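Sel1 repeat family protein (Pseudomonas aeruginosa, PDB 6LCH) probably serves as an immunity protein that protects Pseudomonas aeruginosa against its own type VI secretion effector PldB. Local coordinates at residues A[81-89]-A[101-109]; A[190-198]-A[244-253]. All blocks are in the same frame, centred on the assembly; numbering follows the deposited sequence.

Interaction 1 (A[81-89]-A[101-109]); sequences TQKALDLYQ and YDMGAMIGN
The M106 side chain packs as a knob into a hole formed by T81, A84, L85 and Y88, in a helix-helix contact of a Sel1-repeat solenoid. Helices 81-89 and 101-107 run nearly antiparallel, with their axes 9.3 Å apart and an angle of 147° between their directions. No hydrogen bond crosses between them. M106 bends at chi2 and chi3, which sends its methyl into the hole. There M106 CE lies 3.6 Å from A84 CB and also near the carbonyl oxygen of T81. M106 CG sits at the edge of the Y88 ring, 3.2 Å from Y88 CE2, a close approach. The sulfur lies in the ring plane, at the edge, in a Met-aromatic contact. D102 takes one face of the same ring. D102 CB stands 3.5 Å from the centroid of the Y88 ring, 20° off the normal, a CH-pi contact. The opposite face meets the carbonyl oxygen of A84. L85 reaches across with one branch only. L85 CD2 is 3.5 Å from M106 CB, a tight fit, and 3.7 Å from I107 CG2. M103 starts with CG anti to the backbone N (chi1 -174°) and then bends twice. This brings M103 CE to 3.6 Å from Y88 CB and close to Q89 N. The D102 carboxylate is buried but satisfied: OD1 bonds to H63 and OD2 to Q98. Helix 59-70 packs beside the pair, touching Y88 and M106 through R70, while helix 123-129 meets M103 and I107 through F123.

Interaction 2 (A[190-198]-A[244-253]); sequences YQVSVSQGG and LRFPNLIEDY
V194 and L249 meet in the tightly packed part of this contact, where a short C-terminal helix lies against the end of helix 183-195. L249 places CG anti to its backbone N (chi1 -155°), and CD1 then fits between two residues of the longer helix. L249 CD1 lies 3.7 Å from V194 CG1 and equally far from Q191 CG. Q191 is buried and extended beyond CG. Q191 NE2 donates to Y253 O at 2.9 Å, a bent bond with an N-H...O angle of 132°. I250 CG1 lies 3.6 Å from Q191 OE1; the two side chains cross at a slant. S195 is closely packed too. S195 CB is 3.2 Å from F246 O, and I250 CD1 is 3.4 Å from S195 OG, a hydroxyl that donates to V192 O within its own helix. F246 N bonds to S195 O at 3.3 Å. The donor stands above the carbonyl plane, so this bond does not follow a lone pair, although it is fairly straight at 163°. The F246 ring meets I234 and L238 of helix 225-240.

The solvent side is made by exposed R245 and the outer part of I250. R245 bends at chi2 and folds back over the helix end. Q196 O lies over one face of the R245 guanidinium, 3.0 Å from R245 NE, at too poor an angle for a hydrogen bond. R245 NH1 bonds to P242 O. Segment 244-246 thus lies against the helix terminus. G197, with positive phi, is the C-prime residue there. G197 N bonds to V194 O and G198 N to S193 O, the Schellman motif that ends helix 183-195.

Overall arrangement
Interactions 1 and 2 lie on opposite sides of the chain's centre, their centres about 32 Å apart and their nearest atoms about 15 Å apart. They share no helix. Both are partly buried. Interaction 1 joins two helices close in sequence and relies on methionine, leucine and tyrosine contacts, with no hydrogen bond between its segments. Interaction 2 brings together segments with 45 residues between them, one a helix end and the other mostly loop with a short helix. It buries somewhat more surface, 517 against 399 Å², and adds two hydrogen bonds to backbone carbonyls. The first is side-chain interlocking along a helix pair; the second places a C-terminal segment along the last turns and over the end of a helix.

Interaction 1 (A[81-89]-A[101-109])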
# COMPACT_ATOMS: atom_id res chain seq x y z
N THR A 81 18.25 -10.18 -9.96
CA THR A 81 17.38 -9.33 -10.76
C THR A 81 16.62 -10.13 -11.81
O THR A 81 15.44 -9.86 -12.08
CB THR A 81 18.19 -8.22 -11.43
OG1 THR A 81 19.04 -8.79 -12.43
CG2 THR A 81 19.04 -7.49 -10.41
N GLN A 82 17.27 -11.12 -12.42
CA GLN A 82 16.60 -11.90 -13.46
C GLN A 82 15.53 -12.79 -12.86
O GLN A 82 14.45 -12.95 -13.45
CB GLN A 82 17.62 -12.73 -14.25
CG GLN A 82 17.00 -13.51 -15.40
CD GLN A 82 16.42 -12.61 -16.48
OE1 GLN A 82 17.09 -11.72 -16.98
NE2 GLN A 82 15.16 -12.85 -16.84
N LYS A 83 15.79 -13.40 -11.70
CA LYS A 83 14.76 -14.19 -11.04
C LYS A 83 13.54 -13.35 -10.72
O LYS A 83 12.40 -13.83 -10.82
CB LYS A 83 15.32 -14.83 -9.78
CG LYS A 83 15.86 -16.23 -10.00
CD LYS A 83 16.11 -16.92 -8.68
CE LYS A 83 17.40 -17.69 -8.72
NZ LYS A 83 18.04 -17.78 -7.37
N ALA A 84 13.75 -12.09 -10.35
CA ALA A 84 12.63 -11.20 -10.09
C ALA A 84 11.88 -10.86 -11.38
O ALA A 84 10.65 -10.88 -11.41
CB ALA A 84 13.11 -9.92 -9.41
N LEU A 85 12.63 -10.57 -12.46
CA LEU A 85 12.00 -10.26 -13.74
C LEU A 85 11.16 -11.42 -14.24
O LEU A 85 10.03 -11.23 -14.71
CB LEU A 85 13.05 -9.89 -14.78
CG LEU A 85 13.94 -8.66 -14.58
CD1 LEU A 85 14.99 -8.58 -15.67
CD2 LEU A 85 13.10 -7.40 -14.55
N ASP A 86 11.70 -12.64 -14.15
CA ASP A 86 10.97 -13.81 -14.63
C ASP A 86 9.70 -14.04 -13.82
O ASP A 86 8.67 -14.44 -14.37
CB ASP A 86 11.87 -15.04 -14.59
CG ASP A 86 13.12 -14.88 -15.44
OD1 ASP A 86 14.06 -15.68 -15.27
OD2 ASP A 86 13.15 -13.94 -16.27
N LEU A 87 9.75 -13.78 -12.51
CA LEU A 87 8.55 -13.87 -11.70
C LEU A 87 7.55 -12.78 -12.08
O LEU A 87 6.34 -13.02 -12.11
CB LEU A 87 8.90 -13.78 -10.22
CG LEU A 87 9.42 -15.06 -9.58
CD1 LEU A 87 10.21 -14.75 -8.32
CD2 LEU A 87 8.27 -16.02 -9.27
N TYR A 88 8.05 -11.57 -12.37
CA TYR A 88 7.17 -10.49 -12.80
C TYR A 88 6.52 -10.80 -14.15
O TYR A 88 5.36 -10.44 -14.37
CB TYR A 88 7.95 -9.17 -12.85
CG TYR A 88 8.41 -8.67 -11.48
CD1 TYR A 88 7.72 -9.03 -10.34
CD2 TYR A 88 9.51 -7.86 -11.33
CE1 TYR A 88 8.11 -8.59 -9.09
CE2 TYR A 88 9.91 -7.43 -10.07
CZ TYR A 88 9.20 -7.79 -8.96
OH TYR A 88 9.59 -7.36 -7.71
N GLN A 89 7.24 -11.47 -15.05
CA GLN A 89 6.65 -11.82 -16.35
C GLN A 89 5.62 -12.93 -16.22
O GLN A 89 4.64 -12.96 -16.97
CB GLN A 89 7.75 -12.23 -17.33
CG GLN A 89 7.25 -12.47 -18.75
CD GLN A 89 6.53 -11.26 -19.33
OE1 GLN A 89 7.03 -10.14 -19.26
NE2 GLN A 89 5.36 -11.49 -19.91
N TYR A 101 2.63 -3.37 -12.34
CA TYR A 101 3.25 -2.42 -11.43
C TYR A 101 4.66 -2.85 -11.05
O TYR A 101 5.58 -2.02 -10.99
CB TYR A 101 2.39 -2.26 -10.17
CG TYR A 101 2.98 -1.36 -9.10
CD1 TYR A 101 3.74 -1.88 -8.06
CD2 TYR A 101 2.76 0.01 -9.13
CE1 TYR A 101 4.27 -1.06 -7.08
CE2 TYR A 101 3.28 0.84 -8.16
CZ TYR A 101 4.04 0.30 -7.14
OH TYR A 101 4.55 1.13 -6.17
N ASP A 102 4.86 -4.14 -10.78
CA ASP A 102 6.16 -4.60 -10.34
C ASP A 102 7.19 -4.54 -11.46
O ASP A 102 8.36 -4.23 -11.22
CB ASP A 102 6.07 -6.03 -9.80
CG ASP A 102 5.19 -6.14 -8.56
OD1 ASP A 102 4.55 -7.20 -8.39
OD2 ASP A 102 5.15 -5.19 -7.75
N MET A 103 6.77 -4.83 -12.70
CA MET A 103 7.72 -4.83 -13.81
C MET A 103 8.18 -3.42 -14.14
O MET A 103 9.36 -3.21 -14.47
CB MET A 103 7.09 -5.49 -15.03
CG MET A 103 8.06 -5.67 -16.18
SD MET A 103 9.25 -6.98 -15.89
CE MET A 103 8.27 -8.40 -16.38
N GLY A 104 7.28 -2.45 -14.08
CA GLY A 104 7.66 -1.07 -14.37
C GLY A 104 8.69 -0.53 -13.40
O GLY A 104 9.52 0.30 -13.78
N ALA A 105 8.66 -0.99 -12.15
CA ALA A 105 9.69 -0.64 -11.19
C ALA A 105 11.01 -1.35 -11.47
O ALA A 105 12.03 -0.98 -10.89
CB ALA A 105 9.22 -0.95 -9.77
N MET A 106 11.00 -2.36 -12.34
CA MET A 106 12.21 -3.09 -12.68
C MET A 106 12.92 -2.50 -13.89
O MET A 106 14.06 -2.04 -13.80
CB MET A 106 11.88 -4.55 -12.95
CG MET A 106 11.72 -5.35 -11.71
SD MET A 106 13.17 -5.28 -10.65
CE MET A 106 13.99 -6.81 -11.07
N ILE A 107 12.24 -2.53 -15.05
CA ILE A 107 12.86 -2.19 -16.32
C ILE A 107 12.45 -0.81 -16.82
O ILE A 107 12.83 -0.43 -17.93
CB ILE A 107 12.52 -3.25 -17.38
CG1 ILE A 107 11.01 -3.28 -17.64
CG2 ILE A 107 13.02 -4.61 -16.94
CD1 ILE A 107 10.59 -4.23 -18.74
N GLY A 108 11.69 -0.07 -16.04
CA GLY A 108 11.27 1.26 -16.47
C GLY A 108 9.79 1.29 -16.78
O GLY A 108 9.23 0.34 -17.35
N ASN A 109 9.14 2.39 -16.41
CA ASN A 109 7.72 2.56 -16.69
C ASN A 109 7.46 2.56 -18.19
O ASN A 109 6.56 1.86 -18.68
CB ASN A 109 7.20 3.85 -16.06
CG ASN A 109 5.69 3.97 -16.12
OD1 ASN A 109 4.97 2.98 -15.98
ND2 ASN A 109 5.20 5.18 -16.35

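Interaction 2 (A[190-198]-A[244-253])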
# COMPACT_ATOMS: atom_id res chain seq x y z
N TYR A 190 -6.27 9.88 7.59
CA TYR A 190 -5.18 9.16 8.25
C TYR A 190 -5.74 8.02 9.10
O TYR A 190 -5.15 6.93 9.14
CB TYR A 190 -4.36 10.11 9.13
CG TYR A 190 -3.38 11.00 8.39
CD1 TYR A 190 -2.33 10.46 7.65
CD2 TYR A 190 -3.49 12.38 8.46
CE1 TYR A 190 -1.43 11.28 6.99
CE2 TYR A 190 -2.60 13.20 7.81
CZ TYR A 190 -1.57 12.66 7.08
OH TYR A 190 -0.69 13.50 6.43
N GLN A 191 -6.87 8.25 9.77
CA GLN A 191 -7.46 7.21 10.60
C GLN A 191 -7.97 6.06 9.75
O GLN A 191 -7.74 4.89 10.07
CB GLN A 191 -8.59 7.79 11.46
CG GLN A 191 -8.97 6.88 12.62
CD GLN A 191 -10.29 7.25 13.26
OE1 GLN A 191 -11.15 7.87 12.63
NE2 GLN A 191 -10.47 6.87 14.52
N VAL A 192 -8.67 6.37 8.65
CA VAL A 192 -9.12 5.32 7.73
C VAL A 192 -7.93 4.50 7.25
O VAL A 192 -8.02 3.27 7.13
CB VAL A 192 -9.89 5.95 6.55
CG1 VAL A 192 -10.02 4.95 5.40
CG2 VAL A 192 -11.25 6.43 7.00
N SER A 193 -6.81 5.16 6.98
CA SER A 193 -5.59 4.46 6.60
C SER A 193 -5.17 3.46 7.67
O SER A 193 -4.79 2.33 7.35
CB SER A 193 -4.47 5.47 6.34
OG SER A 193 -3.29 4.83 5.89
N VAL A 194 -5.25 3.85 8.94
CA VAL A 194 -4.91 2.94 10.03
C VAL A 194 -5.81 1.72 10.01
O VAL A 194 -5.34 0.58 10.07
CB VAL A 194 -4.98 3.67 11.38
CG1 VAL A 194 -4.66 2.71 12.51
CG2 VAL A 194 -4.04 4.86 11.40
N SER A 195 -7.13 1.94 9.92
CA SER A 195 -8.08 0.83 9.90
C SER A 195 -7.87 -0.11 8.73
O SER A 195 -8.42 -1.22 8.74
CB SER A 195 -9.51 1.36 9.89
OG SER A 195 -9.80 2.07 8.70
N GLN A 196 -7.10 0.29 7.72
CA GLN A 196 -6.79 -0.55 6.57
C GLN A 196 -5.40 -1.17 6.65
O GLN A 196 -4.92 -1.71 5.65
CB GLN A 196 -6.92 0.26 5.27
CG GLN A 196 -8.30 0.79 4.99
CD GLN A 196 -8.27 1.92 3.99
OE1 GLN A 196 -7.23 2.52 3.76
NE2 GLN A 196 -9.42 2.21 3.38
N GLY A 197 -4.75 -1.10 7.81
CA GLY A 197 -3.40 -1.61 7.94
C GLY A 197 -2.32 -0.58 7.71
O GLY A 197 -1.16 -0.95 7.50
N GLY A 198 -2.65 0.70 7.75
CA GLY A 198 -1.67 1.75 7.54
C GLY A 198 -0.68 1.88 8.67
O GLY A 198 -1.02 2.34 9.76
N LEU A 244 -2.71 -7.46 9.51
CA LEU A 244 -3.85 -7.19 10.37
C LEU A 244 -4.59 -5.96 9.89
O LEU A 244 -4.05 -5.09 9.21
CB LEU A 244 -3.40 -6.94 11.79
CG LEU A 244 -2.68 -8.10 12.43
CD1 LEU A 244 -1.59 -7.46 13.21
CD2 LEU A 244 -3.64 -8.82 13.35
N ARG A 245 -5.85 -5.89 10.29
CA ARG A 245 -6.71 -4.76 10.03
C ARG A 245 -7.36 -4.35 11.34
O ARG A 245 -7.17 -4.99 12.38
CB ARG A 245 -7.74 -5.10 8.95
CG ARG A 245 -7.10 -5.46 7.61
CD ARG A 245 -6.21 -4.31 7.12
NE ARG A 245 -5.49 -4.62 5.88
CZ ARG A 245 -4.18 -4.83 5.80
NH1 ARG A 245 -3.42 -4.78 6.88
NH2 ARG A 245 -3.63 -5.10 4.63
N PHE A 246 -8.11 -3.25 11.31
CA PHE A 246 -8.72 -2.67 12.51
C PHE A 246 -10.09 -2.14 12.14
O PHE A 246 -10.30 -0.92 12.03
CB PHE A 246 -7.81 -1.60 13.10
CG PHE A 246 -6.45 -2.11 13.48
CD1 PHE A 246 -5.42 -2.12 12.55
CD2 PHE A 246 -6.21 -2.61 14.74
CE1 PHE A 246 -4.17 -2.60 12.88
CE2 PHE A 246 -4.96 -3.10 15.08
CZ PHE A 246 -3.94 -3.09 14.16
N PRO A 247 -11.07 -3.03 11.94
CA PRO A 247 -12.37 -2.60 11.40
C PRO A 247 -13.25 -1.85 12.40
O PRO A 247 -14.28 -1.31 11.99
CB PRO A 247 -13.03 -3.92 10.98
CG PRO A 247 -11.94 -4.97 11.07
CD PRO A 247 -11.00 -4.49 12.12
N ASN A 248 -12.88 -1.80 13.68
CA ASN A 248 -13.65 -1.07 14.67
C ASN A 248 -12.99 0.23 15.11
O ASN A 248 -13.54 0.94 15.95
CB ASN A 248 -13.90 -1.96 15.90
CG ASN A 248 -14.78 -3.16 15.58
OD1 ASN A 248 -16.01 -3.06 15.55
ND2 ASN A 248 -14.15 -4.31 15.33
N LEU A 249 -11.82 0.56 14.54
CA LEU A 249 -11.04 1.71 14.99
C LEU A 249 -11.84 3.00 14.90
O LEU A 249 -11.84 3.81 15.83
CB LEU A 249 -9.76 1.80 14.17
CG LEU A 249 -8.50 2.49 14.71
CD1 LEU A 249 -8.02 3.52 13.70
CD2 LEU A 249 -8.69 3.13 16.08
N ILE A 250 -12.52 3.22 13.77
CA ILE A 250 -13.25 4.47 13.58
C ILE A 250 -14.33 4.62 14.65
O ILE A 250 -14.48 5.69 15.25
CB ILE A 250 -13.86 4.52 12.16
CG1 ILE A 250 -12.82 5.01 11.15
CG2 ILE A 250 -15.07 5.43 12.14
CD1 ILE A 250 -11.85 3.95 10.72
N GLU A 251 -15.08 3.55 14.91
CA GLU A 251 -16.17 3.62 15.87
C GLU A 251 -15.65 3.63 17.31
O GLU A 251 -16.22 4.32 18.17
CB GLU A 251 -17.12 2.44 15.66
CG GLU A 251 -18.24 2.36 16.69
CD GLU A 251 -18.65 0.92 16.99
OE1 GLU A 251 -18.07 0.00 16.37
OE2 GLU A 251 -19.53 0.73 17.84
N ASP A 252 -14.58 2.88 17.59
CA ASP A 252 -14.10 2.78 18.96
C ASP A 252 -13.49 4.09 19.46
O ASP A 252 -13.56 4.38 20.66
CB ASP A 252 -13.07 1.65 19.08
CG ASP A 252 -13.71 0.28 19.09
OD1 ASP A 252 -12.96 -0.72 19.06
OD2 ASP A 252 -14.96 0.19 19.13
N TYR A 253 -12.89 4.88 18.57
CA TYR A 253 -12.22 6.12 18.95
C TYR A 253 -12.56 7.23 17.96
O TYR A 253 -11.78 7.55 17.07
CB TYR A 253 -10.70 5.93 19.02
CG TYR A 253 -10.26 4.83 19.95
CD1 TYR A 253 -10.04 5.09 21.30
CD2 TYR A 253 -10.05 3.54 19.48
CE1 TYR A 253 -9.63 4.09 22.15
CE2 TYR A 253 -9.64 2.54 20.33
CZ TYR A 253 -9.43 2.82 21.66
OH TYR A 253 -9.02 1.82 22.52